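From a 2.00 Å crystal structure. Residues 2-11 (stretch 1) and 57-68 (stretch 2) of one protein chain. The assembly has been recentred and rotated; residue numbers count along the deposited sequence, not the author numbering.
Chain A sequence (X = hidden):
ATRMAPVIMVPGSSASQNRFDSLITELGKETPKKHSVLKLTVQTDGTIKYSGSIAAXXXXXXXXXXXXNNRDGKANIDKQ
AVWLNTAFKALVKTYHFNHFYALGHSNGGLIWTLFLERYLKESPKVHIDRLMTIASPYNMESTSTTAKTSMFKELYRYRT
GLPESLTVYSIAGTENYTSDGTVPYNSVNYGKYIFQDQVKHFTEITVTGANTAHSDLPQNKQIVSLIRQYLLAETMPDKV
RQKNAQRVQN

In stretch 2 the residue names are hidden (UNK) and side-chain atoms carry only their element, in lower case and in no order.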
ATOM      1  N   THR A   2     -13.058 -14.885   9.566  1.00 32.24           N
ATOM      2  CA  THR A   2     -14.264 -14.037   9.544  1.00 30.84           C
ATOM      3  C   THR A   2     -14.771 -13.732   8.129  1.00 30.61           C
ATOM      4  O   THR A   2     -14.023 -13.842   7.154  1.00 29.64           O
ATOM      5  CB  THR A   2     -14.001 -12.673  10.213  1.00 30.94           C
ATOM      6  OG1 THR A   2     -12.906 -12.017   9.520  1.00 28.43           O
ATOM      7  CG2 THR A   2     -13.692 -12.864  11.712  1.00 29.09           C
ATOM      8  N   ARG A   3     -16.042 -13.340   8.030  1.00 29.90           N
ATOM      9  CA  ARG A   3     -16.625 -13.050   6.725  1.00 29.15           C
ATOM     10  C   ARG A   3     -16.163 -11.728   6.149  1.00 26.19           C
ATOM     11  O   ARG A   3     -15.967 -11.647   4.948  1.00 24.91           O
ATOM     12  CB  ARG A   3     -18.153 -13.154   6.746  1.00 29.51           C
ATOM     13  CG  ARG A   3     -18.605 -14.600   6.566  1.00 36.36           C
ATOM     14  CD  ARG A   3     -18.877 -15.057   5.085  1.00 42.82           C
ATOM     15  NE  ARG A   3     -19.524 -16.378   5.114  1.00 46.71           N
ATOM     16  CZ  ARG A   3     -20.791 -16.607   5.500  1.00 49.82           C
ATOM     17  NH1 ARG A   3     -21.597 -15.612   5.878  1.00 50.54           N
ATOM     18  NH2 ARG A   3     -21.269 -17.846   5.507  1.00 50.30           N
ATOM     19  N   MET A   4     -16.012 -10.700   6.987  1.00 24.13           N
ATOM     20  CA  MET A   4     -15.467  -9.409   6.517  1.00 22.14           C
ATOM     21  C   MET A   4     -13.950  -9.508   6.404  1.00 20.90           C
ATOM     22  O   MET A   4     -13.286  -9.981   7.369  1.00 19.83           O
ATOM     23  CB  MET A   4     -15.852  -8.219   7.432  1.00 22.19           C
ATOM     24  CG  MET A   4     -15.406  -6.834   6.916  1.00 22.18           C
ATOM     25  SD  MET A   4     -15.489  -5.433   8.109  1.00 22.66           S
ATOM     26  CE  MET A   4     -14.709  -6.212   9.482  1.00 27.39           C
ATOM     27  N   ALA A   5     -13.419  -9.146   5.224  1.00 17.77           N
ATOM     28  CA  ALA A   5     -11.990  -8.857   5.070  1.00 16.06           C
ATOM     29  C   ALA A   5     -11.793  -7.559   4.295  1.00 14.50           C
ATOM     30  O   ALA A   5     -11.898  -7.531   3.086  1.00 15.16           O
ATOM     31  CB  ALA A   5     -11.227 -10.029   4.406  1.00 16.95           C
ATOM     32  N   PRO A   6     -11.490  -6.473   4.998  1.00 13.36           N
ATOM     33  CA  PRO A   6     -11.485  -5.158   4.379  1.00 12.96           C
ATOM     34  C   PRO A   6     -10.211  -5.001   3.538  1.00 13.12           C
ATOM     35  O   PRO A   6      -9.281  -5.760   3.734  1.00 12.12           O
ATOM     36  CB  PRO A   6     -11.508  -4.221   5.561  1.00 14.01           C
ATOM     37  CG  PRO A   6     -10.813  -5.001   6.682  1.00 13.27           C
ATOM     38  CD  PRO A   6     -11.120  -6.450   6.423  1.00 13.08           C
ATOM     39  N   VAL A   7     -10.241  -4.136   2.526  1.00 11.89           N
ATOM     40  CA  VAL A   7      -9.021  -3.767   1.839  1.00 12.13           C
ATOM     41  C   VAL A   7      -8.617  -2.378   2.427  1.00 11.95           C
ATOM     42  O   VAL A   7      -9.311  -1.360   2.179  1.00 13.54           O
ATOM     43  CB  VAL A   7      -9.252  -3.613   0.357  1.00 11.92           C
ATOM     44  CG1 VAL A   7      -7.924  -3.302  -0.367  1.00 11.17           C
ATOM     45  CG2 VAL A   7      -9.894  -4.842  -0.196  1.00 15.51           C
ATOM     46  N   ILE A   8      -7.543  -2.328   3.212  1.00 10.90           N
ATOM     47  CA  ILE A   8      -7.118  -1.073   3.878  1.00 11.68           C
ATOM     48  C   ILE A   8      -6.059  -0.311   3.063  1.00 12.74           C
ATOM     49  O   ILE A   8      -5.057  -0.881   2.719  1.00 11.97           O
ATOM     50  CB  ILE A   8      -6.641  -1.355   5.327  1.00 12.34           C
ATOM     51  CG1 ILE A   8      -7.742  -2.162   6.054  1.00 12.10           C
ATOM     52  CG2 ILE A   8      -6.350  -0.028   6.062  1.00  9.35           C
ATOM     53  CD1 ILE A   8      -7.384  -2.781   7.476  1.00 11.96           C
ATOM     54  N   MET A   9      -6.349   0.941   2.671  1.00 12.87           N
ATOM     55  CA  MET A   9      -5.531   1.664   1.689  1.00 13.57           C
ATOM     56  C   MET A   9      -4.948   2.904   2.339  1.00 13.78           C
ATOM     57  O   MET A   9      -5.665   3.670   3.017  1.00 12.70           O
ATOM     58  CB  MET A   9      -6.358   2.079   0.458  1.00 13.28           C
ATOM     59  CG  MET A   9      -7.260   0.879  -0.193  1.00 15.55           C
ATOM     60  SD  MET A   9      -8.425   1.497  -1.484  1.00 19.53           S
ATOM     61  CE  MET A   9      -9.847   1.692  -0.429  1.00 26.45           C
ATOM     62  N   VAL A  10      -3.653   3.123   2.125  1.00 13.61           N
ATOM     63  CA  VAL A  10      -2.917   4.211   2.778  1.00 12.62           C
ATOM     64  C   VAL A  10      -2.162   4.949   1.712  1.00 13.98           C
ATOM     65  O   VAL A  10      -1.329   4.368   0.987  1.00 14.08           O
ATOM     66  CB  VAL A  10      -1.858   3.693   3.813  1.00 13.54           C
ATOM     67  CG1 VAL A  10      -1.079   4.886   4.430  1.00 10.88           C
ATOM     68  CG2 VAL A  10      -2.557   2.897   4.944  1.00 13.96           C
ATOM     69  N   PRO A  11      -2.468   6.225   1.575  1.00 13.28           N
ATOM     70  CA  PRO A  11      -1.883   6.979   0.502  1.00 13.93           C
ATOM     71  C   PRO A  11      -0.570   7.649   0.965  1.00 13.75           C
ATOM     72  O   PRO A  11      -0.109   7.381   2.054  1.00 13.41           O
ATOM     73  CB  PRO A  11      -2.987   8.003   0.183  1.00 12.97           C
ATOM     74  CG  PRO A  11      -3.520   8.384   1.597  1.00 13.69           C
ATOM     75  CD  PRO A  11      -3.471   6.998   2.339  1.00 13.41           C
ATOM     76  N   UNK A  57     -23.637  -5.693   5.432  1.00 18.99           N
ATOM     77  CA  UNK A  57     -23.423  -6.970   4.723  1.00 20.44           C
ATOM     78  C   UNK A  57     -22.241  -6.985   3.734  1.00 21.28           C
ATOM     79  O   UNK A  57     -22.093  -7.940   2.980  1.00 21.47           O
ATOM     80  c   UNK A  57     -25.054  -6.193   2.967  1.00 23.16           C
ATOM     81  n   UNK A  57     -25.917  -6.491   2.012  1.00 25.20           N
ATOM     82  c   UNK A  57     -24.672  -7.315   3.920  1.00 22.21           C
ATOM     83  o   UNK A  57     -24.585  -5.067   3.114  1.00 23.87           O
ATOM     84  N   UNK A  58     -21.421  -5.930   3.702  1.00 20.37           N
ATOM     85  CA  UNK A  58     -20.272  -5.858   2.746  1.00 20.25           C
ATOM     86  C   UNK A  58     -19.105  -6.708   3.331  1.00 20.01           C
ATOM     87  O   UNK A  58     -18.595  -6.402   4.410  1.00 19.20           O
ATOM     88  c   UNK A  58     -19.890  -4.374   2.512  1.00 19.58           C
ATOM     89  c   UNK A  58     -18.767  -4.171   1.469  1.00 21.22           C
ATOM     90  o   UNK A  58     -18.440  -2.994   1.201  1.00 22.23           O
ATOM     91  o   UNK A  58     -18.191  -5.147   0.926  1.00 19.08           O
ATOM     92  N   UNK A  59     -18.730  -7.777   2.606  1.00 19.52           N
ATOM     93  CA  UNK A  59     -17.669  -8.704   2.970  1.00 19.82           C
ATOM     94  C   UNK A  59     -16.261  -8.113   2.632  1.00 18.56           C
ATOM     95  O   UNK A  59     -15.259  -8.602   3.111  1.00 17.31           O
ATOM     96  c   UNK A  59     -19.089 -10.789   2.440  1.00 27.16           C
ATOM     97  n   UNK A  59     -19.454 -11.674   1.470  1.00 29.71           N
ATOM     98  o   UNK A  59     -19.740 -10.652   3.518  1.00 28.57           O
ATOM     99  c   UNK A  59     -17.800 -10.001   2.151  1.00 20.28           C
ATOM    100  N   UNK A  60     -16.213  -7.087   1.790  1.00 17.52           N
ATOM    101  CA  UNK A  60     -14.928  -6.532   1.315  1.00 17.97           C
ATOM    102  C   UNK A  60     -14.944  -5.007   1.218  1.00 17.14           C
ATOM    103  O   UNK A  60     -14.860  -4.426   0.113  1.00 16.92           O
ATOM    104  c   UNK A  60     -12.832  -7.966  -1.500  1.00 31.88           C
ATOM    105  o   UNK A  60     -12.287  -9.055  -1.227  1.00 31.12           O
ATOM    106  c   UNK A  60     -14.575  -7.172  -0.013  1.00 18.26           C
ATOM    107  o   UNK A  60     -13.214  -7.641  -2.654  1.00 35.74           O
ATOM    108  c   UNK A  60     -13.153  -7.023  -0.369  1.00 22.98           C
ATOM    109  N   UNK A  61     -15.086  -4.331   2.389  1.00 15.93           N
ATOM    110  CA  UNK A  61     -15.127  -2.887   2.320  1.00 15.70           C
ATOM    111  C   UNK A  61     -13.724  -2.306   2.078  1.00 15.54           C
ATOM    112  O   UNK A  61     -12.716  -2.924   2.459  1.00 15.27           O
ATOM    113  c   UNK A  61     -15.646  -2.480   3.710  1.00 16.05           C
ATOM    114  c   UNK A  61     -15.243  -3.655   4.603  1.00 16.33           C
ATOM    115  c   UNK A  61     -15.388  -4.847   3.739  1.00 15.24           C
ATOM    116  N   UNK A  62     -13.701  -1.141   1.421  1.00 13.57           N
ATOM    117  CA  UNK A  62     -12.483  -0.385   1.218  1.00 14.00           C
ATOM    118  C   UNK A  62     -12.397   0.564   2.387  1.00 13.22           C
ATOM    119  O   UNK A  62     -13.338   1.340   2.643  1.00 14.75           O
ATOM    120  c   UNK A  62     -12.194  -1.704  -1.404  1.00 17.84           C
ATOM    121  c   UNK A  62     -12.882  -0.457  -3.800  1.00 16.15           C
ATOM    122  c   UNK A  62     -12.567  -0.352  -1.374  1.00 15.07           C
ATOM    123  c   UNK A  62     -12.575   0.455  -0.070  1.00 14.03           C
ATOM    124  c   UNK A  62     -12.149  -2.436  -2.603  1.00 16.10           C
ATOM    125  c   UNK A  62     -12.888   0.277  -2.583  1.00 15.38           C
ATOM    126  c   UNK A  62     -12.513  -1.803  -3.803  1.00 16.44           C
ATOM    127  N   UNK A  63     -11.299   0.537   3.103  1.00 13.33           N
ATOM    128  CA  UNK A  63     -11.107   1.505   4.167  1.00 12.99           C
ATOM    129  C   UNK A  63      -9.847   2.362   3.851  1.00 14.14           C
ATOM    130  O   UNK A  63      -8.749   1.805   3.731  1.00 14.33           O
ATOM    131  c   UNK A  63     -10.867   1.777   6.631  1.00 14.14           C
ATOM    132  c   UNK A  63     -12.249  -0.124   5.706  1.00 10.44           C
ATOM    133  c   UNK A  63     -11.003   0.769   5.490  1.00 12.49           C
ATOM    134  c   UNK A  63     -12.116  -1.004   7.040  1.00 12.58           C
ATOM    135  N   UNK A  64     -10.002   3.690   3.658  1.00 13.07           N
ATOM    136  CA  UNK A  64      -8.843   4.550   3.401  1.00 13.91           C
ATOM    137  C   UNK A  64      -8.415   5.066   4.748  1.00 14.24           C
ATOM    138  O   UNK A  64      -9.258   5.553   5.514  1.00 15.21           O
ATOM    139  c   UNK A  64      -7.986   6.758   2.285  1.00 15.99           C
ATOM    140  c   UNK A  64      -9.708   5.250   1.157  1.00 14.82           C
ATOM    141  c   UNK A  64      -9.212   5.758   2.500  1.00 13.90           C
ATOM    142  N   UNK A  65      -7.132   4.973   5.046  1.00 12.65           N
ATOM    143  CA  UNK A  65      -6.581   5.580   6.252  1.00 12.87           C
ATOM    144  C   UNK A  65      -5.497   6.550   5.843  1.00 13.59           C
ATOM    145  O   UNK A  65      -4.471   6.108   5.304  1.00 13.87           O
ATOM    146  c   UNK A  65      -7.048   3.503   7.638  1.00 13.09           C
ATOM    147  c   UNK A  65      -6.529   2.393   8.487  1.00 11.72           C
ATOM    148  c   UNK A  65      -5.984   4.521   7.241  1.00 11.30           C
ATOM    149  c   UNK A  65      -5.370   5.251   8.491  1.00 13.76           C
ATOM    150  N   UNK A  66      -5.721   7.857   6.059  1.00 13.13           N
ATOM    151  CA  UNK A  66      -4.657   8.829   5.838  1.00 12.87           C
ATOM    152  C   UNK A  66      -4.453   9.726   7.029  1.00 13.19           C
ATOM    153  O   UNK A  66      -5.025   9.505   8.124  1.00 14.16           O
ATOM    154  N   UNK A  67      -3.602  10.711   6.846  1.00 12.64           N
ATOM    155  CA  UNK A  67      -3.095  11.489   7.996  1.00 13.07           C
ATOM    156  C   UNK A  67      -3.150  12.969   7.713  1.00 13.12           C
ATOM    157  O   UNK A  67      -2.762  13.374   6.610  1.00 14.19           O
ATOM    158  c   UNK A  67      -0.755   7.578   7.069  1.00 12.14           C
ATOM    159  c   UNK A  67      -0.886   8.937   7.120  1.00 13.67           C
ATOM    160  c   UNK A  67      -1.456   9.563   8.256  1.00 13.56           C
ATOM    161  c   UNK A  67      -1.226   6.771   8.149  1.00 11.96           C
ATOM    162  c   UNK A  67      -1.645  11.054   8.279  1.00 11.68           C
ATOM    163  c   UNK A  67      -1.773   7.379   9.278  1.00 12.40           C
ATOM    164  c   UNK A  67      -1.912   8.779   9.307  1.00 13.82           C
ATOM    165  N   UNK A  68      -3.538  13.778   8.719  1.00 12.93           N
ATOM    166  CA  UNK A  68      -3.471  15.239   8.615  1.00 11.91           C
ATOM    167  C   UNK A  68      -2.025  15.569   8.296  1.00 12.72           C
ATOM    168  O   UNK A  68      -1.763  16.384   7.392  1.00 12.77           O
ATOM    169  c   UNK A  68      -3.893  15.955   9.932  1.00 10.60           C
TER

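Position 57 carries two carbons, the second bearing one oxygen and one nitrogen, and touches nothing on stretch 1: a short amide, Asn57. Position 58 has two carbons, the second bearing two oxygens, the pattern of a carboxylate, hence Asp58. One of these oxygens, OD1, accepts the backbone N of position 60 at 2.9 Å.

At position 59 two carbons again end in one oxygen and one nitrogen: Asn59. Its side-chain oxygen, OD1, lies 4.4 Å from Arg3 CB, a loose contact, while its backbone supplies the hydrogen bond: Ala5 N donates to Asn59 O at 2.9 Å. Position 60 shows an unbranched run of three carbons, the third with two oxygens, so Glu60; its CG lies 3.9 Å from Val7 CG2, using the aliphatic part of an acid as packing surface.

Three carbons at position 61 close a ring onto the backbone N, which defines Pro61. Its CG is 3.9 Å from Pro6 CB, and its O accepts Val7 N at 2.8 Å. Neither proline has an N-H to offer, but Pro61 still contributes its carbonyl.

Position 62 has one carbon and then a six-carbon ring without oxygen: Phe62. The ring meets Val7 and Met9 obliquely, and Met9 CE comes within 3.0 Å of Phe62 CB, a very tight approach.

Position 63 holds four carbons, forked at the first with one arm two carbons long: Ile63. Its CD1 reaches Pro6 CB at 3.6 Å. Position 64 has a single carbon carrying two others, Val64, whose CG2 sits 3.9 Å from Met9 CE. Position 65 repeats the four-carbon fork, and Ile65 sets its CD1 3.4 Å from Ile8 CG2.

No side-chain atom exists at position 66: Gly66. An ideal CB would lie 3.6 Å from Pro11 CG, and there is room for it, so this contact does not explain the glycine. Position 67 has one carbon and a six-carbon ring, Phe67, whose CE2 lies 3.8 Å from Val10 CG1. Position 68 has one carbon, out of reach of stretch 1: Ala68.

The contact is a parallel strand pair. Val7 and Met9 each use both backbone polar atoms: Met9 N donates to Ile63 O at 2.8 Å and Met9 O accepts Ile65 N at 2.8 Å, while Ile63 N reaches Val7 O at 2.9 Å. Side chains then alternate: Val7, Met9, Phe62 and Val64 share one face, Ile8 and Ile63 the other. The rule is regular backbone pairing with apolar packing on both faces, burying 808 Å² in all.

Stretch 2, residues 57-68: NDNEPFIVIGFA
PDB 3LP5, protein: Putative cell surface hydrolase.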